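Non-canonical purine NTP pyrophosphatase (Coxiella burnetii, PDB 3TQU) probably hydrolyses non-canonical purine nucleoside triphosphates such as XTP, dITP and ITP to monophosphate and diphosphate, keeping them out of DNA and RNA. Local coordinates at residues A[10-15]-A[39-44]; A[47-52]-A[120-125]; A[69-74]-A[184-189]; A[90-95]-A[99-104]; A[159-164]-A[171-176]. One frame throughout, in Å; residues are numbered along the deposited sequence.

Interaction 1: A[10-15]-A[39-44]; sequences ASQNSS and VPDIEE. With CA (calcium ion), chain E.
Asp41 OD1 takes a hydrogen bond from Gln12 NE2 at 2.9 Å, and this pair of side chains is where the 10-15 and 39-44 segments meet. The donor comes in on the syn side of the carboxylate but 35° out of its plane, and the bond is somewhat bent. Amide and carboxylate are turned steeply against each other, their planes 75° apart. CB of Gln12 is directed toward the 39-44 segment; CG lies anti to the carbonyl carbon (chi1 -65°) and the chain then runs on extended, which carries NE2, the atom that does the touching, across to the acid. Both residues lie at the protein surface.

Behind Gln12 the backbone turns into helix 14-23. Ser11 OG accepts from Asn13 N at 2.9 Å, which makes an ST turn, and Asn13 is the N-cap of the helix. Its OD1 is gripped by several donors: Ser15 OG at 2.6 Å, Ser15 N in a weak bond, and Lys16 N. Residues 11-16 are predicted to bind the substrate in this HAM1-family enzyme, so the ST turn and the cap shape a probable nucleotide-binding loop.

At the far end of the 39-44 segment, Glu44 reaches the calcium ion with both carboxylate oxygens, OE1 at 2.7 Å from the metal and OE2 at 2.8 Å. Five waters and Asp72 complete the shell around the calcium. Lys56 NZ also hydrogen-bonds Glu44 OE2, a positive partner that probably offsets some of the negative charge gathered at the metal.

Interaction 2: A[47-52]-A[120-125]; sequences STFVEN and SFHCVI
Val124 of strand 118-128 sends its two methyls to different residues in the first turn of helix 49-64, Phe49 and Val50, and these contacts are apolar. CG2 touches Phe49 CB at 3.7 Å, while CG1 lies against Val50, 3.7 Å from Val50 CA and 3.8 Å from Val50 CB. With CG1 anti to the backbone N (chi1 -179°), the valine straddles the start of the helix with one branch for each neighbour.

The aromatic contact is looser. Phe49 CE2 approaches His122 CB at 3.7 Å, and the two rings are tilted by 21° but slid so far apart, with centroids 5.8 Å from each other, that they barely overlap. His122 has polar partners on both nitrogens, ND1 with His140 and NE2 with Thr76 OG1, which probably fix the rotation of the imidazole in this buried place.

The contact joins the helix to the central mixed sheet of the HAM1 fold, on the face bearing His122 and Val124. Phe49 also packs on Asp72, a calcium ligand.

No hydrogen bond crosses between the two segments; at the helix start Thr48 and Glu51 form a capping box. Thr48 OG1 accepts from Glu51 N at 3.1 Å, and in return Glu51 OE1 takes a weak bond from Thr48 N at 3.2 Å. The same OE1 lies 2.8 Å from Thr48 OG1, its donor, which meets it on the anti side of the carboxylate. Arg58 of the second subunit adds a salt bridge to Glu51 OE1, and Val50 packs on Ile54 of that subunit.

Interaction 3: A[69-74]-A[184-189]; sequences LADDSG and SHRGQA. With CA (calcium ion), chain E.
Asp71 and Arg186 cross at about a right angle where strand 68-77 of the central HAM1 sheet faces the start of helix 185-199, amid residues predicted to bind substrate. Their carboxylate and guanidinium planes stand 59° apart, and Asp71 OD1 sits at the guanidinium edge, 3.6 Å from Arg186 NH1, in a long salt bridge. Asp71 CG lies between the backbone N and the carbonyl carbon (chi1 89°), while the arginine bends at chi3 to turn the edge of its guanidinium toward the acid. The main partner of each charge lies outside the pair: Lys16 NZ for Asp71 OD1, Glu19 OE1 for Arg186 NH2.

The neighbouring pair meets more loosely. Ser73 CB stands at the edge of the His185 ring, 4.4 Å from CD2, and Arg186 CG lies above one face of that imidazole, toward its rim. Phe121 also stacks with the ring. Ser184 is the N-cap just before the helix, and its OG accepts an almost straight bond from Gly187 N.

Asp72, between Asp71 and Ser73, faces the metal instead, with OD1 2.6 Å from the calcium ion. Water 6 bridges the charged pair in the guanidinium plane, accepting from Arg186 NH1 at 2.6 Å and donating to Asp71 OD2 at 2.9 Å.

Interaction 4: A[90-95]-A[99-104]; sequences RYAGKN and AERIQK
Residues 90-93 make a type I beta turn, closed by Gly93 N to Arg90 O at 3.0 Å, that lies against the side of helix 98-112, with Ala92 and Arg101 nearest in CA position.

Lys104 reaches one face of Tyr91. Its CG lies anti to the backbone N (chi1 -173°), setting the methylene 3.6 Å from Tyr91 CE2, and bends further out at chi2 and chi4 fold the ammonium back over the ring. NZ ends above the centre of that face, 3.8 Å from the ring centroid and 11° off the normal, a clear cation-pi contact. The same NZ donates to Tyr91 O at 3.0 Å, so ring and carbonyl of one residue hold the charge together.

Ala92 fits its methyl against the helix, with CB 3.7 Å from Arg101 CG. Beyond it, Arg101 turns back at chi3, and its NH1 gives a hydrogen bond to water 7, which lies in the guanidinium plane and also accepts from Ala92 N. A salt bridge to Asp98 holds the other end, NH2. Farther along, water 9 donates to both Asn95 O and Glu100 OE2; Thr97 N is a second donor to that carboxylate oxygen.

Tyr91 and Arg101 both pack on Tyr159, a predicted substrate-binding residue. The arrangement is a type I turn packed on the helix that follows it in the chain: the loop after strand 68-77 folds back on helix 98-112, beside the probable nucleotide site of the HAM1 fold.

Interaction 5: A[159-164]-A[171-176]; sequences YDPIFY and TAAELD
Thr171 lies against the 3-10 segment 160-162 and the start of the strand at Phe163, at the short antiparallel bridge it forms with Tyr164, a non-hydrogen-bonded pair at the edge of the HAM1 sheet. From its CB, 3.6 Å from Phe163 O and 3.8 Å from Pro161 O, the side chain branches. CG2, anti to the carbonyl carbon, reaches Pro161 O at 3.6 Å. OG1 turns to Arg152 O for its hydrogen bond and takes a weak one from Glu174 N. Glu174 answers through OE1, which accepts from Thr171 N on its anti lone pair.

The two alanines that follow have their CB atoms directed at the 159-164 segment. Ala172 CB sits against the Asp160 side chain, 3.7 Å from OD1, while Ala173 CB lies 3.6 Å from both Pro161 N and Pro161 CA, with Pro161 CG farther off at 4.1 Å. Asp160, predicted to bind substrate, spends OD2 on a salt bridge to Lys180 and a bond from Phe157 N.

Backbone bonds complete the join. Ala173 N gives a weak one to Asp160 O. Phe163 O receives both the Thr171 CA-H, in a CH...O contact, and Ala172 N at 2.9 Å.

From the N terminus, interaction 1 closes first, joining the loop before helix 14-23 to the loop leading toward helix 49-64; it is complete before any other opens. Interactions 2 and 3 then cross: 47-52 waits for 120-125 while 69-74 waits for 184-189, and strands 68-77 and 118-128 are sheet neighbours. Interaction 4, a short local closure, nests inside both of these loops. Interaction 5 follows interaction 2 and nests inside interaction 3, whose helix 185-199 comes last. Interactions 1 and 3 share the calcium ion and its waters, whereas 4 and 5 touch where Ile102 meets Ile162 and Pro161, and 2 and 5 where Phe121 meets Phe163.

Interaction 1: A[10-15]-A[39-44]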
# COMPACT_ATOMS: atom_id res chain seq x y z
N ALA A 10 -4.91 4.39 15.91
CA ALA A 10 -3.74 3.88 16.61
C ALA A 10 -2.89 5.00 17.23
O ALA A 10 -2.18 4.77 18.21
CB ALA A 10 -2.89 3.03 15.66
N SER A 11 -2.98 6.20 16.67
CA SER A 11 -2.15 7.32 17.10
C SER A 11 -2.55 7.92 18.45
O SER A 11 -3.73 7.97 18.80
CB SER A 11 -2.16 8.40 16.03
OG SER A 11 -1.37 9.51 16.42
N GLN A 12 -1.55 8.38 19.20
CA GLN A 12 -1.79 9.12 20.44
C GLN A 12 -1.71 10.61 20.16
O GLN A 12 -1.77 11.44 21.07
CB GLN A 12 -0.75 8.76 21.50
CG GLN A 12 -0.78 7.32 21.98
CD GLN A 12 0.04 7.13 23.24
OE1 GLN A 12 -0.15 7.83 24.24
NE2 GLN A 12 0.98 6.19 23.20
N ASN A 13 -1.55 10.95 18.88
CA ASN A 13 -1.35 12.34 18.48
C ASN A 13 -2.67 13.10 18.41
O ASN A 13 -3.52 12.79 17.58
CB ASN A 13 -0.61 12.38 17.14
CG ASN A 13 -0.27 13.79 16.71
OD1 ASN A 13 -1.09 14.70 16.80
ND2 ASN A 13 0.95 13.97 16.23
N SER A 14 -2.82 14.10 19.27
CA SER A 14 -4.08 14.84 19.39
C SER A 14 -4.44 15.64 18.14
O SER A 14 -5.61 15.77 17.79
CB SER A 14 -4.07 15.75 20.62
OG SER A 14 -3.08 16.77 20.51
N SER A 15 -3.43 16.16 17.45
CA SER A 15 -3.68 16.92 16.23
C SER A 15 -4.17 15.99 15.11
O SER A 15 -4.99 16.39 14.29
CB SER A 15 -2.44 17.70 15.79
OG SER A 15 -1.43 16.83 15.30
N VAL A 39 -4.60 0.11 24.78
CA VAL A 39 -3.69 -0.56 23.86
C VAL A 39 -2.33 0.12 23.90
O VAL A 39 -2.23 1.33 23.70
CB VAL A 39 -4.22 -0.53 22.41
CG1 VAL A 39 -3.24 -1.19 21.46
CG2 VAL A 39 -5.59 -1.20 22.34
N PRO A 40 -1.27 -0.66 24.15
CA PRO A 40 0.08 -0.09 24.17
C PRO A 40 0.60 0.15 22.75
O PRO A 40 0.12 -0.47 21.80
CB PRO A 40 0.91 -1.19 24.84
CG PRO A 40 0.19 -2.45 24.51
CD PRO A 40 -1.27 -2.10 24.46
N ASP A 41 1.57 1.06 22.61
CA ASP A 41 2.23 1.26 21.33
C ASP A 41 2.96 -0.02 20.93
O ASP A 41 3.46 -0.75 21.78
CB ASP A 41 3.24 2.41 21.41
CG ASP A 41 2.57 3.78 21.43
OD1 ASP A 41 1.33 3.84 21.55
OD2 ASP A 41 3.30 4.79 21.34
N ILE A 42 3.02 -0.28 19.63
CA ILE A 42 3.79 -1.39 19.10
C ILE A 42 4.96 -0.83 18.30
O ILE A 42 4.84 0.22 17.68
CB ILE A 42 2.92 -2.31 18.21
CG1 ILE A 42 3.72 -3.53 17.75
CG2 ILE A 42 2.38 -1.53 17.01
CD1 ILE A 42 2.89 -4.57 17.03
N GLU A 43 6.08 -1.54 18.31
CA GLU A 43 7.29 -1.06 17.65
C GLU A 43 7.18 -1.06 16.12
O GLU A 43 6.74 -2.03 15.52
CB GLU A 43 8.50 -1.89 18.08
CG GLU A 43 9.81 -1.45 17.45
CD GLU A 43 10.99 -2.32 17.85
OE1 GLU A 43 10.79 -3.25 18.67
OE2 GLU A 43 12.10 -2.09 17.34
N GLU A 44 7.58 0.05 15.51
CA GLU A 44 7.64 0.14 14.06
C GLU A 44 8.93 -0.48 13.54
O GLU A 44 10.01 0.07 13.72
CB GLU A 44 7.54 1.59 13.61
CG GLU A 44 6.18 2.21 13.84
CD GLU A 44 6.18 3.70 13.58
OE1 GLU A 44 7.08 4.39 14.10
OE2 GLU A 44 5.28 4.18 12.85
CA CA E . 6.74 6.53 12.42
O HOH W 1 8.69 7.73 13.71
O HOH W 2 6.83 8.87 11.28
O HOH W 3 4.46 7.41 12.95
O HOH W 4 6.32 7.47 14.87
O HOH W 5 8.37 5.41 10.67

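Interaction 2: A[47-52]-A[120-125]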
# COMPACT_ATOMS: atom_id res chain seq x y z
N SER A 47 10.47 -1.31 6.86
CA SER A 47 11.39 -0.47 6.10
C SER A 47 10.65 0.47 5.15
O SER A 47 11.27 1.30 4.49
CB SER A 47 12.41 -1.31 5.34
OG SER A 47 13.27 -1.97 6.26
N THR A 48 9.33 0.34 5.09
CA THR A 48 8.49 1.26 4.33
C THR A 48 7.40 1.83 5.24
O THR A 48 7.00 1.20 6.22
CB THR A 48 7.78 0.55 3.17
OG1 THR A 48 6.91 -0.47 3.69
CG2 THR A 48 8.79 -0.07 2.22
N PHE A 49 6.92 3.02 4.90
CA PHE A 49 5.83 3.64 5.65
C PHE A 49 4.61 2.72 5.67
O PHE A 49 3.97 2.54 6.70
CB PHE A 49 5.46 5.00 5.07
CG PHE A 49 6.61 5.96 4.97
CD1 PHE A 49 7.27 6.39 6.11
CD2 PHE A 49 7.04 6.42 3.74
CE1 PHE A 49 8.34 7.26 6.03
CE2 PHE A 49 8.11 7.30 3.64
CZ PHE A 49 8.76 7.72 4.79
N VAL A 50 4.30 2.12 4.52
CA VAL A 50 3.12 1.28 4.42
C VAL A 50 3.20 0.08 5.37
O VAL A 50 2.21 -0.29 6.00
CB VAL A 50 2.86 0.81 2.97
CG1 VAL A 50 4.04 0.02 2.45
CG2 VAL A 50 1.58 -0.01 2.91
N GLU A 51 4.39 -0.51 5.50
CA GLU A 51 4.58 -1.62 6.43
C GLU A 51 4.32 -1.22 7.88
O GLU A 51 3.71 -1.97 8.64
CB GLU A 51 5.98 -2.22 6.28
CG GLU A 51 6.12 -3.13 5.06
CD GLU A 51 7.56 -3.54 4.81
OE1 GLU A 51 8.40 -2.64 4.64
OE2 GLU A 51 7.84 -4.75 4.77
N ASN A 52 4.78 -0.04 8.26
CA ASN A 52 4.58 0.44 9.62
C ASN A 52 3.12 0.80 9.87
O ASN A 52 2.57 0.52 10.94
CB ASN A 52 5.50 1.62 9.92
CG ASN A 52 6.95 1.20 10.10
OD1 ASN A 52 7.23 0.11 10.61
ND2 ASN A 52 7.87 2.05 9.66
N SER A 120 10.67 14.78 -0.68
CA SER A 120 9.23 14.59 -0.61
C SER A 120 8.81 14.18 0.79
O SER A 120 9.53 13.45 1.47
CB SER A 120 8.79 13.51 -1.61
OG SER A 120 9.23 13.81 -2.92
N PHE A 121 7.66 14.68 1.22
CA PHE A 121 7.00 14.19 2.42
C PHE A 121 6.01 13.11 2.00
O PHE A 121 5.33 13.26 0.99
CB PHE A 121 6.22 15.31 3.12
CG PHE A 121 7.01 16.04 4.17
CD1 PHE A 121 7.53 15.36 5.26
CD2 PHE A 121 7.18 17.41 4.09
CE1 PHE A 121 8.24 16.03 6.24
CE2 PHE A 121 7.89 18.09 5.07
CZ PHE A 121 8.42 17.40 6.14
N HIS A 122 5.93 12.04 2.78
CA HIS A 122 5.00 10.95 2.50
C HIS A 122 4.11 10.69 3.69
O HIS A 122 4.56 10.70 4.84
CB HIS A 122 5.75 9.67 2.16
CG HIS A 122 6.57 9.76 0.91
ND1 HIS A 122 6.15 9.26 -0.30
CD2 HIS A 122 7.80 10.29 0.69
CE1 HIS A 122 7.07 9.48 -1.22
NE2 HIS A 122 8.08 10.11 -0.64
N CYS A 123 2.83 10.44 3.42
CA CYS A 123 1.91 9.97 4.45
C CYS A 123 1.15 8.76 3.93
O CYS A 123 0.45 8.85 2.92
CB CYS A 123 0.92 11.06 4.85
SG CYS A 123 -0.34 10.47 6.02
N VAL A 124 1.30 7.64 4.62
CA VAL A 124 0.60 6.42 4.22
C VAL A 124 -0.36 6.03 5.33
O VAL A 124 0.05 5.80 6.46
CB VAL A 124 1.57 5.26 3.94
CG1 VAL A 124 0.79 4.01 3.50
CG2 VAL A 124 2.59 5.66 2.89
N ILE A 125 -1.64 5.96 4.98
CA ILE A 125 -2.69 5.57 5.91
C ILE A 125 -3.14 4.16 5.57
O ILE A 125 -3.34 3.82 4.41
CB ILE A 125 -3.89 6.54 5.80
CG1 ILE A 125 -3.48 7.94 6.23
CG2 ILE A 125 -5.07 6.04 6.64
CD1 ILE A 125 -4.56 8.99 6.06

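Interaction 3: A[69-74]-A[184-189]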
# COMPACT_ATOMS: atom_id res chain seq x y z
N LEU A 69 -7.34 2.25 12.16
CA LEU A 69 -6.67 3.07 11.17
C LEU A 69 -5.36 3.60 11.73
O LEU A 69 -5.32 4.11 12.86
CB LEU A 69 -7.58 4.24 10.77
CG LEU A 69 -7.11 5.16 9.64
CD1 LEU A 69 -8.31 5.81 8.98
CD2 LEU A 69 -6.13 6.22 10.15
N ALA A 70 -4.29 3.47 10.96
CA ALA A 70 -3.00 3.98 11.38
C ALA A 70 -2.29 4.64 10.20
O ALA A 70 -2.65 4.41 9.04
CB ALA A 70 -2.14 2.87 11.95
N ASP A 71 -1.30 5.47 10.49
CA ASP A 71 -0.50 6.06 9.43
C ASP A 71 0.97 6.02 9.80
O ASP A 71 1.33 5.92 10.97
CB ASP A 71 -0.92 7.51 9.17
CG ASP A 71 -0.16 8.50 10.03
OD1 ASP A 71 -0.70 8.95 11.05
OD2 ASP A 71 1.00 8.84 9.68
N ASP A 72 1.82 6.09 8.78
CA ASP A 72 3.23 6.36 9.00
C ASP A 72 3.68 7.41 8.00
O ASP A 72 3.17 7.47 6.87
CB ASP A 72 4.09 5.10 8.89
CG ASP A 72 5.51 5.33 9.34
OD1 ASP A 72 5.73 6.30 10.08
OD2 ASP A 72 6.41 4.55 8.95
N SER A 73 4.61 8.27 8.40
CA SER A 73 5.01 9.39 7.57
C SER A 73 6.50 9.66 7.69
O SER A 73 7.15 9.20 8.62
CB SER A 73 4.24 10.64 7.98
OG SER A 73 4.53 10.98 9.33
N GLY A 74 7.03 10.41 6.74
CA GLY A 74 8.44 10.76 6.79
C GLY A 74 8.89 11.63 5.64
O GLY A 74 8.12 11.94 4.73
N SER A 184 -0.64 19.40 2.13
CA SER A 184 0.46 18.54 2.57
C SER A 184 0.24 17.08 2.19
O SER A 184 -0.79 16.71 1.62
CB SER A 184 0.64 18.63 4.08
OG SER A 184 -0.47 18.05 4.75
N HIS A 185 1.24 16.27 2.50
CA HIS A 185 1.17 14.83 2.32
C HIS A 185 0.04 14.24 3.15
O HIS A 185 -0.66 13.32 2.70
CB HIS A 185 2.51 14.19 2.69
CG HIS A 185 3.03 14.60 4.03
ND1 HIS A 185 3.21 15.92 4.39
CD2 HIS A 185 3.41 13.86 5.10
CE1 HIS A 185 3.68 15.98 5.62
NE2 HIS A 185 3.82 14.74 6.08
N ARG A 186 -0.15 14.77 4.36
CA ARG A 186 -1.25 14.33 5.20
C ARG A 186 -2.59 14.76 4.62
O ARG A 186 -3.53 13.97 4.56
CB ARG A 186 -1.10 14.87 6.63
CG ARG A 186 -0.05 14.16 7.46
CD ARG A 186 -0.14 14.57 8.93
NE ARG A 186 -1.51 14.49 9.43
CZ ARG A 186 -2.11 13.36 9.81
NH1 ARG A 186 -1.47 12.21 9.77
NH2 ARG A 186 -3.37 13.39 10.25
N GLY A 187 -2.67 16.02 4.21
CA GLY A 187 -3.89 16.53 3.60
C GLY A 187 -4.33 15.67 2.42
O GLY A 187 -5.52 15.36 2.29
N GLN A 188 -3.38 15.30 1.57
CA GLN A 188 -3.69 14.49 0.39
C GLN A 188 -4.13 13.08 0.77
O GLN A 188 -5.11 12.55 0.22
CB GLN A 188 -2.50 14.46 -0.57
CG GLN A 188 -2.18 15.81 -1.19
CD GLN A 188 -0.91 15.81 -2.03
OE1 GLN A 188 -0.87 15.22 -3.11
NE2 GLN A 188 0.12 16.47 -1.53
N ALA A 189 -3.42 12.46 1.70
CA ALA A 189 -3.81 11.14 2.18
C ALA A 189 -5.23 11.20 2.76
O ALA A 189 -6.07 10.35 2.45
CB ALA A 189 -2.82 10.64 3.22
CA CA E . 6.74 6.53 12.42
O HOH W 6 1.05 11.67 9.16
O HOH W 5 8.37 5.41 10.67
O HOH W 2 6.83 8.87 11.28
O HOH W 1 8.69 7.73 13.71
O HOH W 3 4.46 7.41 12.95
O HOH W 4 6.32 7.47 14.87

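Interaction 4: A[90-95]-A[99-104]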
# COMPACT_ATOMS: atom_id res chain seq x y z
N ARG A 90 14.22 9.15 13.91
CA ARG A 90 15.40 8.62 14.58
C ARG A 90 16.70 9.15 13.99
O ARG A 90 17.79 8.80 14.44
CB ARG A 90 15.41 7.09 14.50
CG ARG A 90 14.35 6.41 15.35
CD ARG A 90 14.27 4.92 15.04
NE ARG A 90 13.66 4.67 13.73
CZ ARG A 90 13.60 3.48 13.14
NH1 ARG A 90 14.12 2.42 13.74
NH2 ARG A 90 13.02 3.35 11.96
N TYR A 91 16.58 10.02 12.99
CA TYR A 91 17.72 10.42 12.17
C TYR A 91 18.89 11.04 12.94
O TYR A 91 20.05 10.89 12.53
CB TYR A 91 17.26 11.37 11.06
CG TYR A 91 18.25 11.52 9.93
CD1 TYR A 91 18.67 10.42 9.20
CD2 TYR A 91 18.76 12.77 9.59
CE1 TYR A 91 19.57 10.55 8.16
CE2 TYR A 91 19.66 12.91 8.55
CZ TYR A 91 20.06 11.80 7.84
OH TYR A 91 20.96 11.94 6.81
N ALA A 92 18.61 11.72 14.04
CA ALA A 92 19.66 12.36 14.82
C ALA A 92 19.87 11.69 16.18
O ALA A 92 20.29 12.33 17.14
CB ALA A 92 19.37 13.85 15.00
N GLY A 93 19.56 10.40 16.25
CA GLY A 93 19.70 9.65 17.49
C GLY A 93 18.45 9.75 18.35
O GLY A 93 17.53 10.50 18.03
N LYS A 94 18.42 8.99 19.43
CA LYS A 94 17.29 9.04 20.35
C LYS A 94 17.40 10.26 21.27
O LYS A 94 18.50 10.72 21.57
CB LYS A 94 17.21 7.76 21.19
CG LYS A 94 18.15 7.75 22.38
CD LYS A 94 17.95 6.50 23.24
CE LYS A 94 18.42 5.25 22.52
NZ LYS A 94 18.35 4.05 23.39
N ASN A 95 16.26 10.76 21.71
CA ASN A 95 16.21 11.93 22.59
C ASN A 95 16.68 13.22 21.91
O ASN A 95 16.99 14.20 22.58
CB ASN A 95 17.03 11.68 23.86
CG ASN A 95 16.35 10.68 24.79
OD1 ASN A 95 15.32 10.10 24.45
ND2 ASN A 95 16.94 10.48 25.96
N ALA A 99 15.18 20.51 15.96
CA ALA A 99 16.29 21.36 15.54
C ALA A 99 17.53 20.53 15.22
O ALA A 99 18.22 20.80 14.24
CB ALA A 99 16.61 22.37 16.63
N GLU A 100 17.82 19.53 16.05
CA GLU A 100 18.96 18.66 15.83
C GLU A 100 18.82 17.87 14.53
O GLU A 100 19.77 17.77 13.76
CB GLU A 100 19.12 17.68 17.00
CG GLU A 100 19.59 18.32 18.29
CD GLU A 100 19.78 17.29 19.39
OE1 GLU A 100 20.83 16.62 19.40
OE2 GLU A 100 18.87 17.14 20.24
N ARG A 101 17.64 17.31 14.31
CA ARG A 101 17.37 16.54 13.10
C ARG A 101 17.52 17.40 11.85
O ARG A 101 18.06 16.95 10.84
CB ARG A 101 15.97 15.92 13.16
CG ARG A 101 15.87 14.71 14.07
CD ARG A 101 14.46 14.14 14.12
NE ARG A 101 13.60 14.90 15.01
CZ ARG A 101 13.53 14.70 16.33
NH1 ARG A 101 14.28 13.76 16.89
NH2 ARG A 101 12.72 15.44 17.07
N ILE A 102 17.05 18.64 11.92
CA ILE A 102 17.18 19.58 10.81
C ILE A 102 18.66 19.79 10.48
O ILE A 102 19.04 19.82 9.30
CB ILE A 102 16.54 20.94 11.15
CG1 ILE A 102 15.02 20.82 11.14
CG2 ILE A 102 16.99 22.01 10.17
CD1 ILE A 102 14.30 21.99 11.77
N GLN A 103 19.48 19.92 11.51
CA GLN A 103 20.91 20.14 11.31
C GLN A 103 21.60 18.93 10.70
O GLN A 103 22.50 19.07 9.88
CB GLN A 103 21.59 20.55 12.62
CG GLN A 103 21.32 22.00 13.00
CD GLN A 103 21.75 22.97 11.92
OE1 GLN A 103 22.84 22.84 11.36
NE2 GLN A 103 20.89 23.93 11.60
N LYS A 104 21.19 17.73 11.11
CA LYS A 104 21.78 16.52 10.57
C LYS A 104 21.45 16.36 9.09
O LYS A 104 22.29 15.95 8.30
CB LYS A 104 21.34 15.29 11.37
CG LYS A 104 22.05 14.01 10.95
CD LYS A 104 22.27 13.08 12.13
CE LYS A 104 23.08 11.85 11.73
NZ LYS A 104 22.37 11.02 10.71
O HOH W 7 16.19 11.60 15.76
O HOH W 8 14.68 11.68 18.68
O HOH W 9 19.07 16.32 22.61

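Interaction 5: A[159-164]-A[171-176]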
# COMPACT_ATOMS: atom_id res chain seq x y z
N TYR A 159 10.70 18.77 10.26
CA TYR A 159 11.52 19.26 9.15
C TYR A 159 10.86 20.41 8.38
O TYR A 159 11.41 20.89 7.40
CB TYR A 159 11.85 18.12 8.19
CG TYR A 159 12.67 17.01 8.80
CD1 TYR A 159 14.02 17.19 9.09
CD2 TYR A 159 12.11 15.77 9.08
CE1 TYR A 159 14.78 16.17 9.65
CE2 TYR A 159 12.86 14.75 9.63
CZ TYR A 159 14.19 14.95 9.92
OH TYR A 159 14.94 13.94 10.47
N ASP A 160 9.69 20.84 8.84
CA ASP A 160 8.95 21.91 8.15
C ASP A 160 9.80 23.14 7.78
O ASP A 160 9.65 23.67 6.68
CB ASP A 160 7.72 22.33 8.96
CG ASP A 160 6.59 21.33 8.85
OD1 ASP A 160 6.67 20.42 7.99
OD2 ASP A 160 5.60 21.45 9.62
N PRO A 161 10.67 23.59 8.70
CA PRO A 161 11.48 24.79 8.42
C PRO A 161 12.44 24.66 7.23
O PRO A 161 12.83 25.69 6.68
CB PRO A 161 12.27 25.00 9.71
CG PRO A 161 11.43 24.35 10.77
CD PRO A 161 10.83 23.15 10.09
N ILE A 162 12.81 23.45 6.84
CA ILE A 162 13.72 23.28 5.69
C ILE A 162 13.05 22.65 4.47
O ILE A 162 13.72 22.33 3.49
CB ILE A 162 14.99 22.47 6.05
CG1 ILE A 162 14.62 21.09 6.59
CG2 ILE A 162 15.87 23.25 7.02
CD1 ILE A 162 15.83 20.19 6.82
N PHE A 163 11.74 22.48 4.52
CA PHE A 163 11.03 21.93 3.38
C PHE A 163 10.45 23.03 2.50
O PHE A 163 9.34 23.51 2.74
CB PHE A 163 9.93 20.96 3.82
CG PHE A 163 9.32 20.19 2.68
CD1 PHE A 163 9.96 19.08 2.16
CD2 PHE A 163 8.11 20.59 2.13
CE1 PHE A 163 9.41 18.37 1.11
CE2 PHE A 163 7.55 19.88 1.08
CZ PHE A 163 8.20 18.77 0.57
N TYR A 164 11.21 23.43 1.49
CA TYR A 164 10.80 24.49 0.58
C TYR A 164 9.72 23.99 -0.37
O TYR A 164 9.87 22.94 -1.01
CB TYR A 164 12.01 25.00 -0.22
CG TYR A 164 11.69 26.11 -1.20
CD1 TYR A 164 11.62 25.85 -2.56
CD2 TYR A 164 11.47 27.41 -0.76
CE1 TYR A 164 11.33 26.87 -3.46
CE2 TYR A 164 11.18 28.42 -1.65
CZ TYR A 164 11.11 28.15 -3.00
OH TYR A 164 10.83 29.15 -3.90
N THR A 171 8.71 27.92 2.70
CA THR A 171 8.90 26.62 3.34
C THR A 171 7.59 26.21 4.01
O THR A 171 6.68 27.03 4.15
CB THR A 171 10.01 26.65 4.40
OG1 THR A 171 9.60 27.46 5.51
CG2 THR A 171 11.30 27.21 3.81
N ALA A 172 7.49 24.95 4.40
CA ALA A 172 6.29 24.45 5.06
C ALA A 172 6.01 25.20 6.36
O ALA A 172 4.86 25.39 6.75
CB ALA A 172 6.41 22.96 5.33
N ALA A 173 7.08 25.62 7.03
CA ALA A 173 6.96 26.32 8.31
C ALA A 173 6.51 27.76 8.11
O ALA A 173 6.03 28.40 9.05
CB ALA A 173 8.27 26.26 9.08
N GLU A 174 6.69 28.28 6.90
CA GLU A 174 6.27 29.64 6.57
C GLU A 174 4.79 29.71 6.21
O GLU A 174 4.17 30.77 6.29
CB GLU A 174 7.10 30.21 5.42
CG GLU A 174 8.48 30.69 5.84
CD GLU A 174 9.23 31.35 4.70
OE1 GLU A 174 9.34 30.74 3.61
OE2 GLU A 174 9.70 32.49 4.88
N LEU A 175 4.23 28.58 5.79
CA LEU A 175 2.81 28.54 5.44
C LEU A 175 1.92 28.70 6.67
O LEU A 175 2.29 28.27 7.77
CB LEU A 175 2.48 27.22 4.74
CG LEU A 175 3.17 26.93 3.40
CD1 LEU A 175 2.79 25.54 2.90
CD2 LEU A 175 2.83 28.00 2.37
N ASP A 176 0.76 29.32 6.49
CA ASP A 176 -0.27 29.28 7.52
C ASP A 176 -0.67 27.82 7.72
O ASP A 176 -0.72 27.05 6.77
CB ASP A 176 -1.49 30.10 7.10
CG ASP A 176 -1.25 31.59 7.19
OD1 ASP A 176 -0.37 32.01 7.97
OD2 ASP A 176 -1.95 32.35 6.48